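Local coordinates for protein L-cysteine S-thiosulfotransferase subunit SoxA (Paracoccus denitrificans, PDB 2C1D) that forms, as the diheme subunit of the SoxAX cytochrome complex, a heterodisulfide between a cysteine of the carrier subunit SoxY and thiosulfate or other inorganic sulfur substrates, at residues M73-E78 and M122-W127. Sequence-based numbering, arbitrary orientation.
Sequences MGVNGE and MGLEKW. With HEC (heme c), chain I.
Met122 lies between the loop 73-78 and the edge of heme c. It is part of the pocket of the heme held by Cys80 and Cys83, with His84 and Cys117 as iron ligands. Met122 SD is 3.6 Å from heme CBB. SD lies anti to CA (chi2 176°), and a bend at chi3 (83°) brings CE to the loop 73-78. There Met122 CE sits 3.1 Å from Glu78 O and touches Met73 CG. That same Glu78 oxygen accepts the backbone bond from Gly74 N. The backbone of Met122 makes the one hydrogen bond between the segments. Val75 N gives its hydrogen to Met122 O at 3.0 Å, nearly straight at 165°, with the donor a little off the carbonyl plane. Val75 and Asn76 form the corner of the type I beta turn from Gly74 to Gly77, and Asn76 N binds Glu78 OE2. Gly123 follows helix 110-122 with positive phi. A CB on it would clash with CG2 of Val75. Leu124 sets both methyls against the carbonyl oxygen of Met73, CD1 at 3.4 Å, and CD2 also meets CG1 of Val75. Met73 SD lies at the edge of the six-membered ring of Trp127, 5.3 Å from the centroid, a Met-aromatic contact. Met73 CE and Trp127 CZ2 are 4.0 Å apart. Trp127 CH2 touches heme CBB, and the indole rests on helix 132-143. An alanine in place of Met122 would probably open a gap there, leaving Met73 CG and Glu78 O without the methyl CE and heme CAB and CBB without SD. Met122 and Trp127 give this edge of the heme an apolar lining, and Met73 and Leu124 pack behind them, while a single backbone bond ties together two loops of the cytochrome c domain.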
ATOM      1  N   MET A  73       6.700  29.111  18.345  1.00 43.57           N
ATOM      2  CA  MET A  73       7.677  28.869  17.294  1.00 44.19           C
ATOM      3  C   MET A  73       7.525  29.780  16.079  1.00 44.55           C
ATOM      4  O   MET A  73       8.309  29.689  15.147  1.00 44.34           O
ATOM      5  CB  MET A  73       7.728  27.384  16.898  1.00 44.74           C
ATOM      6  CG  MET A  73       6.459  26.712  16.406  1.00 45.31           C
ATOM      7  SD  MET A  73       6.576  24.856  16.546  1.00 48.61           S
ATOM      8  CE  MET A  73       8.197  24.500  15.620  1.00 48.29           C
ATOM      9  N   GLY A  74       6.551  30.687  16.114  1.00 44.78           N
ATOM     10  CA  GLY A  74       6.366  31.657  15.048  1.00 45.35           C
ATOM     11  C   GLY A  74       7.440  32.741  15.074  1.00 46.02           C
ATOM     12  O   GLY A  74       8.186  32.866  16.056  1.00 46.01           O
ATOM     13  N   VAL A  75       7.518  33.523  13.998  1.00 46.48           N
ATOM     14  CA  VAL A  75       8.529  34.584  13.896  1.00 47.06           C
ATOM     15  C   VAL A  75       8.327  35.657  14.965  1.00 47.01           C
ATOM     16  O   VAL A  75       9.297  36.160  15.516  1.00 48.02           O
ATOM     17  CB  VAL A  75       8.625  35.216  12.477  1.00 47.05           C
ATOM     18  CG1 VAL A  75       9.143  34.190  11.477  1.00 47.42           C
ATOM     19  CG2 VAL A  75       7.293  35.820  12.020  1.00 47.69           C
ATOM     20  N   ASN A  76       7.072  35.987  15.271  1.00 46.57           N
ATOM     21  CA  ASN A  76       6.745  36.851  16.419  1.00 45.99           C
ATOM     22  C   ASN A  76       6.320  36.103  17.702  1.00 44.46           C
ATOM     23  O   ASN A  76       5.607  36.665  18.542  1.00 44.87           O
ATOM     24  CB  ASN A  76       5.630  37.822  16.045  1.00 46.21           C
ATOM     25  CG  ASN A  76       5.909  38.562  14.772  1.00 48.19           C
ATOM     26  OD1 ASN A  76       7.067  38.831  14.425  1.00 50.54           O
ATOM     27  ND2 ASN A  76       4.843  38.913  14.060  1.00 50.34           N
ATOM     28  N   GLY A  77       6.745  34.852  17.859  1.00 42.69           N
ATOM     29  CA  GLY A  77       6.390  34.065  19.044  1.00 41.41           C
ATOM     30  C   GLY A  77       4.979  33.462  19.044  1.00 39.92           C
ATOM     31  O   GLY A  77       4.466  33.058  20.088  1.00 38.84           O
ATOM     32  N   GLU A  78       4.353  33.409  17.874  1.00 38.40           N
ATOM     33  CA  GLU A  78       3.006  32.844  17.743  1.00 37.75           C
ATOM     34  C   GLU A  78       3.066  31.350  17.993  1.00 35.85           C
ATOM     35  O   GLU A  78       4.053  30.697  17.621  1.00 35.02           O
ATOM     36  CB  GLU A  78       2.433  33.079  16.343  1.00 38.31           C
ATOM     37  CG  GLU A  78       2.234  34.548  15.993  1.00 40.58           C
ATOM     38  CD  GLU A  78       3.318  35.088  15.091  1.00 43.38           C
ATOM     39  OE1 GLU A  78       3.009  35.948  14.240  1.00 46.81           O
ATOM     40  OE2 GLU A  78       4.475  34.641  15.211  1.00 44.22           O
ATOM     41  N   MET A 122       2.212  32.239  10.916  1.00 36.76           N
ATOM     42  CA  MET A 122       3.340  32.177  11.824  1.00 37.27           C
ATOM     43  C   MET A 122       4.639  32.615  11.174  1.00 37.45           C
ATOM     44  O   MET A 122       5.681  32.623  11.840  1.00 37.89           O
ATOM     45  CB  MET A 122       3.449  30.770  12.401  1.00 37.41           C
ATOM     46  CG  MET A 122       2.164  30.354  13.096  1.00 38.05           C
ATOM     47  SD  MET A 122       2.254  28.701  13.647  1.00 36.82           S
ATOM     48  CE  MET A 122       3.126  28.907  15.235  1.00 39.40           C
ATOM     49  N   GLY A 123       4.570  32.996   9.903  1.00 37.56           N
ATOM     50  CA  GLY A 123       5.704  33.547   9.178  1.00 38.29           C
ATOM     51  C   GLY A 123       6.849  32.574   8.941  1.00 38.69           C
ATOM     52  O   GLY A 123       8.005  32.979   8.802  1.00 38.39           O
ATOM     53  N   LEU A 124       6.529  31.282   8.906  1.00 38.70           N
ATOM     54  CA  LEU A 124       7.541  30.258   8.791  1.00 38.28           C
ATOM     55  C   LEU A 124       7.561  29.641   7.405  1.00 37.67           C
ATOM     56  O   LEU A 124       6.572  29.633   6.656  1.00 37.33           O
ATOM     57  CB  LEU A 124       7.357  29.180   9.865  1.00 38.81           C
ATOM     58  CG  LEU A 124       7.473  29.604  11.330  1.00 39.17           C
ATOM     59  CD1 LEU A 124       6.992  28.475  12.236  1.00 39.49           C
ATOM     60  CD2 LEU A 124       8.912  30.026  11.699  1.00 40.70           C
ATOM     61  N   GLU A 125       8.739  29.150   7.074  1.00 37.33           N
ATOM     62  CA  GLU A 125       8.948  28.328   5.911  1.00 37.43           C
ATOM     63  C   GLU A 125       8.059  27.105   6.107  1.00 35.86           C
ATOM     64  O   GLU A 125       7.923  26.608   7.226  1.00 34.04           O
ATOM     65  CB  GLU A 125      10.440  27.953   5.829  1.00 38.00           C
ATOM     66  CG  GLU A 125      10.781  26.793   4.909  1.00 42.03           C
ATOM     67  CD  GLU A 125      12.256  26.785   4.501  1.00 48.06           C
ATOM     68  OE1 GLU A 125      13.069  27.511   5.142  1.00 51.85           O
ATOM     69  OE2 GLU A 125      12.604  26.058   3.535  1.00 50.68           O
ATOM     70  N   LYS A 126       7.430  26.652   5.034  1.00 35.26           N
ATOM     71  CA  LYS A 126       6.509  25.513   5.134  1.00 35.12           C
ATOM     72  C   LYS A 126       7.211  24.287   5.717  1.00 34.10           C
ATOM     73  O   LYS A 126       8.401  24.043   5.447  1.00 33.99           O
ATOM     74  CB  LYS A 126       5.834  25.210   3.794  1.00 35.33           C
ATOM     75  CG  LYS A 126       6.616  24.367   2.776  1.00 39.39           C
ATOM     76  CD  LYS A 126       5.698  23.811   1.649  1.00 43.11           C
ATOM     77  CE  LYS A 126       5.580  22.248   1.673  1.00 45.97           C
ATOM     78  NZ  LYS A 126       4.379  21.702   0.899  1.00 45.83           N
ATOM     79  N   TRP A 127       6.497  23.540   6.548  1.00 33.02           N
ATOM     80  CA  TRP A 127       7.005  22.252   7.040  1.00 32.72           C
ATOM     81  C   TRP A 127       6.957  21.189   5.940  1.00 31.78           C
ATOM     82  O   TRP A 127       5.988  21.100   5.168  1.00 31.45           O
ATOM     83  CB  TRP A 127       6.220  21.766   8.264  1.00 32.56           C
ATOM     84  CG  TRP A 127       6.365  22.609   9.519  1.00 32.86           C
ATOM     85  CD1 TRP A 127       7.284  23.598   9.769  1.00 34.01           C
ATOM     86  CD2 TRP A 127       5.553  22.518  10.696  1.00 33.15           C
ATOM     87  NE1 TRP A 127       7.085  24.121  11.025  1.00 34.77           N
ATOM     88  CE2 TRP A 127       6.038  23.467  11.620  1.00 33.51           C
ATOM     89  CE3 TRP A 127       4.475  21.703  11.073  1.00 31.94           C
ATOM     90  CZ2 TRP A 127       5.467  23.648  12.871  1.00 35.37           C
ATOM     91  CZ3 TRP A 127       3.907  21.880  12.327  1.00 32.66           C
ATOM     92  CH2 TRP A 127       4.396  22.841  13.207  1.00 34.21           C
TER
HETATM   93 FE   HEC I1291      -4.649  27.543  12.372  1.00 26.59          FE
HETATM   94  CHA HEC I1291      -7.441  26.965  10.339  1.00 26.00           C
HETATM   95  CHB HEC I1291      -4.091  24.249  12.531  1.00 26.08           C
HETATM   96  CHC HEC I1291      -1.790  28.220  14.049  1.00 27.07           C
HETATM   97  CHD HEC I1291      -5.699  30.787  12.805  1.00 26.23           C
HETATM   98  NA  HEC I1291      -5.612  25.929  11.596  1.00 25.26           N
HETATM   99  C1A HEC I1291      -6.735  25.887  10.805  1.00 25.93           C
HETATM  100  C2A HEC I1291      -7.019  24.516  10.501  1.00 24.97           C
HETATM  101  C3A HEC I1291      -6.088  23.769  11.107  1.00 25.94           C
HETATM  102  C4A HEC I1291      -5.164  24.645  11.788  1.00 24.61           C
HETATM  103  CMA HEC I1291      -5.959  22.242  11.073  1.00 26.61           C
HETATM  104  CAA HEC I1291      -8.200  24.045   9.630  1.00 25.93           C
HETATM  105  CBA HEC I1291      -9.465  24.232  10.446  1.00 25.44           C
HETATM  106  CGA HEC I1291     -10.748  24.016   9.659  1.00 26.56           C
HETATM  107  O1A HEC I1291     -10.775  24.156   8.415  1.00 24.75           O
HETATM  108  O2A HEC I1291     -11.754  23.707  10.354  1.00 22.40           O
HETATM  109  NB  HEC I1291      -3.207  26.420  13.185  1.00 27.19           N
HETATM  110  C1B HEC I1291      -3.110  25.054  13.050  1.00 26.44           C
HETATM  111  C2B HEC I1291      -1.792  24.660  13.527  1.00 26.18           C
HETATM  112  C3B HEC I1291      -1.156  25.757  13.956  1.00 25.26           C
HETATM  113  C4B HEC I1291      -2.043  26.893  13.749  1.00 26.65           C
HETATM  114  CMB HEC I1291      -1.286  23.204  13.597  1.00 27.79           C
HETATM  115  CAB HEC I1291       0.287  25.822  14.554  1.00 27.21           C
HETATM  116  CBB HEC I1291       1.211  25.258  13.716  1.00 27.52           C
HETATM  117  NC  HEC I1291      -3.907  29.226  13.289  1.00 27.21           N
HETATM  118  C1C HEC I1291      -2.651  29.293  13.849  1.00 28.51           C
HETATM  119  C2C HEC I1291      -2.458  30.653  14.314  1.00 27.94           C
HETATM  120  C3C HEC I1291      -3.490  31.407  13.863  1.00 29.74           C
HETATM  121  C4C HEC I1291      -4.457  30.486  13.288  1.00 27.16           C
HETATM  122  CMC HEC I1291      -1.106  31.173  14.854  1.00 26.44           C
HETATM  123  CAC HEC I1291      -3.727  32.944  14.057  1.00 31.78           C
HETATM  124  CBC HEC I1291      -2.758  33.814  13.694  1.00 32.42           C
HETATM  125  ND  HEC I1291      -6.320  28.678  11.674  1.00 24.45           N
HETATM  126  C1D HEC I1291      -6.481  30.032  11.958  1.00 26.16           C
HETATM  127  C2D HEC I1291      -7.599  30.546  11.192  1.00 25.34           C
HETATM  128  C3D HEC I1291      -8.132  29.365  10.401  1.00 25.40           C
HETATM  129  C4D HEC I1291      -7.283  28.245  10.773  1.00 27.19           C
HETATM  130  CMD HEC I1291      -8.162  31.979  11.151  1.00 27.12           C
HETATM  131  CAD HEC I1291      -9.315  29.351   9.419  1.00 23.59           C
HETATM  132  CBD HEC I1291     -10.576  29.070  10.178  1.00 23.56           C
HETATM  133  CGD HEC I1291     -11.763  28.899   9.233  1.00 23.81           C
HETATM  134  O1D HEC I1291     -12.918  29.202   9.659  1.00 25.33           O
HETATM  135  O2D HEC I1291     -11.545  28.448   8.087  1.00 25.06           O